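Local coordinates for integral membrane indolylacetylinositol arabinosyltransferase EmbB (Mycolicibacterium smegmatis MC2 155, PDB 7BVC), which probably acts as a membrane arabinosyltransferase that polymerises arabinose into the arabinan of cell-wall arabinogalactan, at residues Ala75-Thr80 and Ser207-Thr212; Tyr844-Arg849 and Asp925-Val930. One frame throughout, in Å; residues are numbered along the deposited sequence.

Contact 1: Ala75-Thr80 and Ser207-Thr212; sequences APLELT and SAEIDT
Glu209 O is the best-held polar atom here: one strong hydrogen bond grips it, from Leu77 N at 3.0 Å. The N-H points almost straight at the oxygen (173°), and the donor lies nearly along the C=O axis. Pro76 CB also rests against this carbonyl. At the other end, Thr80 and Ser207 form an antiparallel hydrogen-bonded pair. Thr80 N gives to Ser207 O at 3.2 Å, and Ser207 N gives to Thr80 O at 3.1 Å. Each donor sits above the plane of its carbonyl. Between them, Glu78 O lies 3.3 Å from Glu209 N, but the angle is too poor for a hydrogen bond; the same oxygen takes a CA-H...O contact from Ala208.

Leu77 points at the partner segment and crosses Asp211 at about a right angle. Leu77 CD2 meets the carboxylate, with Asp211 OD2 3.3 Å away. Glu78 and Glu209 run side by side with extended chains. Glu78 OE1 and Glu209 OE1 are 3.9 Å apart, so the like charges probably repel, and solvent near Glu78 may soften this.

The contact belongs to the concanavalin-like domain. Strand 49-55 lies beside 207-212, where Ile210 bonds through its backbone to Ala54 and Ser207 touches Thr55. Pro76 and Leu79 pack on Ile189, and Thr80 leads into strand 80-84.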
loop_
_atom_site.group_PDB
_atom_site.type_symbol
_atom_site.label_atom_id
_atom_site.label_comp_id
_atom_site.label_asym_id
_atom_site.label_seq_id
_atom_site.Cartn_x
_atom_site.Cartn_y
_atom_site.Cartn_z
ATOM N N ALA B 75 -14.655 -23.765 -19.947
ATOM C CA ALA B 75 -15.784 -24.599 -19.556
ATOM C C ALA B 75 -16.835 -24.628 -20.658
ATOM O O ALA B 75 -17.142 -23.587 -21.252
ATOM C CB ALA B 75 -16.406 -24.100 -18.252
ATOM N N PRO B 76 -17.404 -25.791 -20.960
ATOM C CA PRO B 76 -18.433 -25.860 -22.004
ATOM C C PRO B 76 -19.808 -25.477 -21.484
ATOM O O PRO B 76 -19.952 -25.081 -20.324
ATOM C CB PRO B 76 -18.383 -27.330 -22.428
ATOM C CG PRO B 76 -18.011 -28.041 -21.172
ATOM C CD PRO B 76 -17.093 -27.118 -20.405
ATOM N N LEU B 77 -20.825 -25.580 -22.339
ATOM C CA LEU B 77 -22.207 -25.446 -21.894
ATOM C C LEU B 77 -22.756 -26.767 -21.371
ATOM O O LEU B 77 -23.298 -26.826 -20.264
ATOM C CB LEU B 77 -23.089 -24.933 -23.034
ATOM C CG LEU B 77 -22.909 -23.493 -23.498
ATOM C CD1 LEU B 77 -23.776 -23.227 -24.714
ATOM C CD2 LEU B 77 -23.266 -22.547 -22.372
ATOM N N GLU B 78 -22.627 -27.830 -22.161
ATOM C CA GLU B 78 -23.118 -29.149 -21.800
ATOM C C GLU B 78 -22.079 -30.186 -22.188
ATOM O O GLU B 78 -21.341 -30.010 -23.160
ATOM C CB GLU B 78 -24.452 -29.463 -22.491
ATOM C CG GLU B 78 -25.546 -28.438 -22.243
ATOM C CD GLU B 78 -26.638 -28.484 -23.293
ATOM O OE1 GLU B 78 -27.015 -27.412 -23.810
ATOM O OE2 GLU B 78 -27.121 -29.594 -23.599
ATOM N N LEU B 79 -22.024 -31.271 -21.420
ATOM C CA LEU B 79 -21.117 -32.377 -21.704
ATOM C C LEU B 79 -21.873 -33.675 -21.481
ATOM O O LEU B 79 -22.265 -33.979 -20.352
ATOM C CB LEU B 79 -19.870 -32.315 -20.817
ATOM C CG LEU B 79 -18.695 -33.243 -21.138
ATOM C CD1 LEU B 79 -17.400 -32.604 -20.686
ATOM C CD2 LEU B 79 -18.851 -34.605 -20.487
ATOM N N THR B 80 -22.073 -34.442 -22.550
ATOM C CA THR B 80 -22.777 -35.716 -22.477
ATOM C C THR B 80 -21.852 -36.809 -22.984
ATOM O O THR B 80 -21.400 -36.760 -24.133
ATOM C CB THR B 80 -24.070 -35.693 -23.300
ATOM O OG1 THR B 80 -23.756 -35.884 -24.684
ATOM C CG2 THR B 80 -24.792 -34.367 -23.128
ATOM N N SER B 207 -19.389 -35.786 -26.346
ATOM C CA SER B 207 -19.894 -34.653 -27.115
ATOM C C SER B 207 -19.992 -33.435 -26.203
ATOM O O SER B 207 -20.897 -33.348 -25.369
ATOM C CB SER B 207 -21.245 -34.982 -27.742
ATOM O OG SER B 207 -21.900 -33.806 -28.181
ATOM N N ALA B 208 -19.061 -32.500 -26.359
ATOM C CA ALA B 208 -19.103 -31.248 -25.618
ATOM C C ALA B 208 -19.867 -30.206 -26.433
ATOM O O ALA B 208 -20.439 -30.505 -27.483
ATOM C CB ALA B 208 -17.690 -30.788 -25.276
ATOM N N GLU B 209 -19.886 -28.962 -25.957
ATOM C CA GLU B 209 -20.546 -27.881 -26.684
ATOM C C GLU B 209 -19.890 -26.568 -26.284
ATOM O O GLU B 209 -20.032 -26.124 -25.142
ATOM C CB GLU B 209 -22.042 -27.855 -26.400
ATOM C CG GLU B 209 -22.779 -26.762 -27.138
ATOM C CD GLU B 209 -24.251 -27.068 -27.306
ATOM O OE1 GLU B 209 -24.692 -28.138 -26.836
ATOM O OE2 GLU B 209 -24.965 -26.239 -27.910
ATOM N N ILE B 210 -19.183 -25.946 -27.229
ATOM C CA ILE B 210 -18.413 -24.749 -26.924
ATOM C C ILE B 210 -19.354 -23.577 -26.674
ATOM O O ILE B 210 -20.459 -23.503 -27.226
ATOM C CB ILE B 210 -17.426 -24.434 -28.063
ATOM C CG1 ILE B 210 -16.881 -25.723 -28.682
ATOM C CG2 ILE B 210 -16.283 -23.579 -27.552
ATOM C CD1 ILE B 210 -16.109 -26.598 -27.725
ATOM N N ASP B 211 -18.910 -22.646 -25.830
ATOM C CA ASP B 211 -19.704 -21.475 -25.468
ATOM C C ASP B 211 -19.253 -20.290 -26.317
ATOM O O ASP B 211 -18.511 -19.414 -25.873
ATOM C CB ASP B 211 -19.579 -21.182 -23.979
ATOM C CG ASP B 211 -20.771 -20.431 -23.438
ATOM O OD1 ASP B 211 -21.609 -19.989 -24.250
ATOM O OD2 ASP B 211 -20.877 -20.287 -22.203
ATOM N N THR B 212 -19.719 -20.270 -27.563
ATOM C CA THR B 212 -19.430 -19.177 -28.488
ATOM C C THR B 212 -20.623 -18.226 -28.483
ATOM O O THR B 212 -21.470 -18.238 -29.374
ATOM C CB THR B 212 -19.142 -19.713 -29.884
ATOM O OG1 THR B 212 -20.307 -20.373 -30.391
ATOM C CG2 THR B 212 -17.996 -20.703 -29.842
#

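Contact 2: Tyr844-Arg849 and Asp925-Val930; sequences YELPAR and DDAVAV
An edge strand, 837-845, and the inner strand beside it, 929-936, part company here at one end of their antiparallel pairing. Tyr844 and Val930 are a hydrogen-bonded pair. Tyr844 N gives to Val930 O at 2.6 Å, in the carbonyl plane. Val930 N returns a bond to Tyr844 O at 2.8 Å, on a lone pair of that oxygen, though the N-H is bent (136°). Glu845 and Ala929 follow as a non-hydrogen-bonded pair. Beyond them Leu846 N makes a weak bond to Val928 O at 3.4 Å.

Tyr844 CG is anti to its carbonyl carbon (chi1 -76°), and the ring leads away from the partner segment. Val930 O lies near the ring plane, at its edge. Leu846 points toward 925-930. Leu846 CD1 touches Ala927 CB at 3.9 Å, and Leu846 CG meets Val930 CG2 at 4.1 Å.

Farther out, Arg849 bends at chi2 and chi3 to reach Asp925. Arg849 NE faces Asp925 OD1 at 2.9 Å, and Arg849 NH1 faces Asp925 OD2 at 3.2 Å. Both bonds of this salt bridge are weak, and the guanidinium and carboxylate planes stand 86° apart. Asp925 O lies over one guanidinium face. Arg854 is a second partner of Asp925 OD1, so this carboxylate probably stays ionised.

The contact lies in the EmbC C-terminal domain. Strand 882-889 flanks 929-936, with Val930 on Leu885, and helix 851-854 lies by the outer end.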
loop_
_atom_site.group_PDB
_atom_site.type_symbol
_atom_site.label_atom_id
_atom_site.label_comp_id
_atom_site.label_asym_id
_atom_site.label_seq_id
_atom_site.Cartn_x
_atom_site.Cartn_y
_atom_site.Cartn_z
ATOM N N TYR B 844 41.520 -25.189 -17.354
ATOM C CA TYR B 844 40.604 -25.493 -18.443
ATOM C C TYR B 844 41.050 -24.742 -19.692
ATOM O O TYR B 844 41.244 -23.524 -19.652
ATOM C CB TYR B 844 39.171 -25.123 -18.066
ATOM C CG TYR B 844 38.523 -26.106 -17.120
ATOM C CD1 TYR B 844 38.090 -27.345 -17.569
ATOM C CD2 TYR B 844 38.353 -25.800 -15.778
ATOM C CE1 TYR B 844 37.503 -28.249 -16.709
ATOM C CE2 TYR B 844 37.767 -26.700 -14.911
ATOM C CZ TYR B 844 37.344 -27.922 -15.384
ATOM O OH TYR B 844 36.757 -28.824 -14.530
ATOM N N GLU B 845 41.205 -25.474 -20.793
ATOM C CA GLU B 845 41.680 -24.897 -22.042
ATOM C C GLU B 845 40.752 -23.783 -22.519
ATOM O O GLU B 845 39.554 -23.776 -22.230
ATOM C CB GLU B 845 41.778 -25.988 -23.111
ATOM C CG GLU B 845 42.326 -25.531 -24.456
ATOM C CD GLU B 845 42.192 -26.588 -25.537
ATOM O OE1 GLU B 845 41.653 -27.677 -25.245
ATOM O OE2 GLU B 845 42.621 -26.329 -26.680
ATOM N N LEU B 846 41.328 -22.818 -23.259
ATOM C CA LEU B 846 40.552 -21.846 -24.012
ATOM C C LEU B 846 40.518 -22.247 -25.483
ATOM O O LEU B 846 41.464 -22.863 -25.982
ATOM C CB LEU B 846 41.143 -20.442 -23.864
ATOM C CG LEU B 846 40.633 -19.629 -22.671
ATOM C CD1 LEU B 846 41.344 -18.291 -22.591
ATOM C CD2 LEU B 846 39.127 -19.431 -22.737
ATOM N N PRO B 847 39.441 -21.917 -26.216
ATOM C CA PRO B 847 39.202 -22.573 -27.511
ATOM C C PRO B 847 40.329 -22.439 -28.526
ATOM O O PRO B 847 40.890 -23.452 -28.954
ATOM C CB PRO B 847 37.930 -21.880 -28.015
ATOM C CG PRO B 847 37.252 -21.408 -26.782
ATOM C CD PRO B 847 38.356 -20.986 -25.869
ATOM N N ALA B 848 40.682 -21.219 -28.903
ATOM C CA ALA B 848 41.687 -20.991 -29.940
ATOM C C ALA B 848 42.073 -19.517 -29.912
ATOM O O ALA B 848 41.673 -18.769 -29.011
ATOM C CB ALA B 848 41.173 -21.418 -31.317
ATOM N N ARG B 849 42.855 -19.100 -30.906
ATOM C CA ARG B 849 43.288 -17.714 -31.067
ATOM C C ARG B 849 42.787 -17.231 -32.425
ATOM O O ARG B 849 43.500 -17.318 -33.430
ATOM C CB ARG B 849 44.803 -17.591 -30.950
ATOM C CG ARG B 849 45.356 -17.980 -29.591
ATOM C CD ARG B 849 45.349 -16.798 -28.639
ATOM N NE ARG B 849 45.943 -15.605 -29.240
ATOM C CZ ARG B 849 47.249 -15.385 -29.332
ATOM N NH1 ARG B 849 47.696 -14.271 -29.895
ATOM N NH2 ARG B 849 48.111 -16.273 -28.859
ATOM N N ASP B 925 44.288 -11.576 -24.956
ATOM C CA ASP B 925 44.471 -12.482 -26.080
ATOM C C ASP B 925 45.655 -13.421 -25.887
ATOM O O ASP B 925 45.912 -14.265 -26.751
ATOM C CB ASP B 925 44.637 -11.679 -27.378
ATOM C CG ASP B 925 44.632 -12.555 -28.618
ATOM O OD1 ASP B 925 43.990 -13.628 -28.590
ATOM O OD2 ASP B 925 45.275 -12.174 -29.619
ATOM N N ASP B 926 46.369 -13.315 -24.770
ATOM C CA ASP B 926 47.479 -14.208 -24.476
ATOM C C ASP B 926 47.113 -15.227 -23.404
ATOM O O ASP B 926 47.940 -16.073 -23.051
ATOM C CB ASP B 926 48.708 -13.392 -24.059
ATOM C CG ASP B 926 50.010 -14.162 -24.213
ATOM O OD1 ASP B 926 50.738 -13.894 -25.192
ATOM O OD2 ASP B 926 50.327 -15.005 -23.349
ATOM N N ALA B 927 45.883 -15.183 -22.897
ATOM C CA ALA B 927 45.443 -16.161 -21.913
ATOM C C ALA B 927 45.380 -17.546 -22.538
ATOM O O ALA B 927 44.951 -17.713 -23.682
ATOM C CB ALA B 927 44.080 -15.774 -21.348
ATOM N N VAL B 928 45.817 -18.550 -21.776
ATOM C CA VAL B 928 45.953 -19.910 -22.270
ATOM C C VAL B 928 44.955 -20.857 -21.620
ATOM O O VAL B 928 44.413 -21.746 -22.287
ATOM C CB VAL B 928 47.394 -20.421 -22.072
ATOM C CG1 VAL B 928 47.582 -21.772 -22.740
ATOM C CG2 VAL B 928 48.371 -19.406 -22.617
ATOM N N ALA B 929 44.690 -20.686 -20.328
ATOM C CA ALA B 929 43.775 -21.569 -19.628
ATOM C C ALA B 929 43.030 -20.784 -18.561
ATOM O O ALA B 929 43.368 -19.643 -18.242
ATOM C CB ALA B 929 44.507 -22.760 -19.008
ATOM N N VAL B 930 42.027 -21.440 -17.985
ATOM C CA VAL B 930 41.061 -20.812 -17.093
ATOM C C VAL B 930 40.723 -21.800 -15.985
ATOM O O VAL B 930 40.627 -23.006 -16.223
ATOM C CB VAL B 930 39.805 -20.377 -17.882
ATOM C CG1 VAL B 930 38.614 -20.224 -16.975
ATOM C CG2 VAL B 930 40.069 -19.075 -18.623
#

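Contacts 1 and 2 are separate sites in different domains. Their centres are about 63 Å apart, their nearest atoms about 52 Å, and they share no helix or strand. Both are partly buried, and both join segments at one end of an antiparallel pairing. In contact 1 the backbone bonds sit at both ends, and the charged side chains are all acidic: two carboxylates run alongside each other and a third meets a leucine. In contact 2 the backbone bonds gather at the buried strand end, a small apolar cluster follows, and opposite charges close the more exposed end. No other chain of the assembly touches either contact.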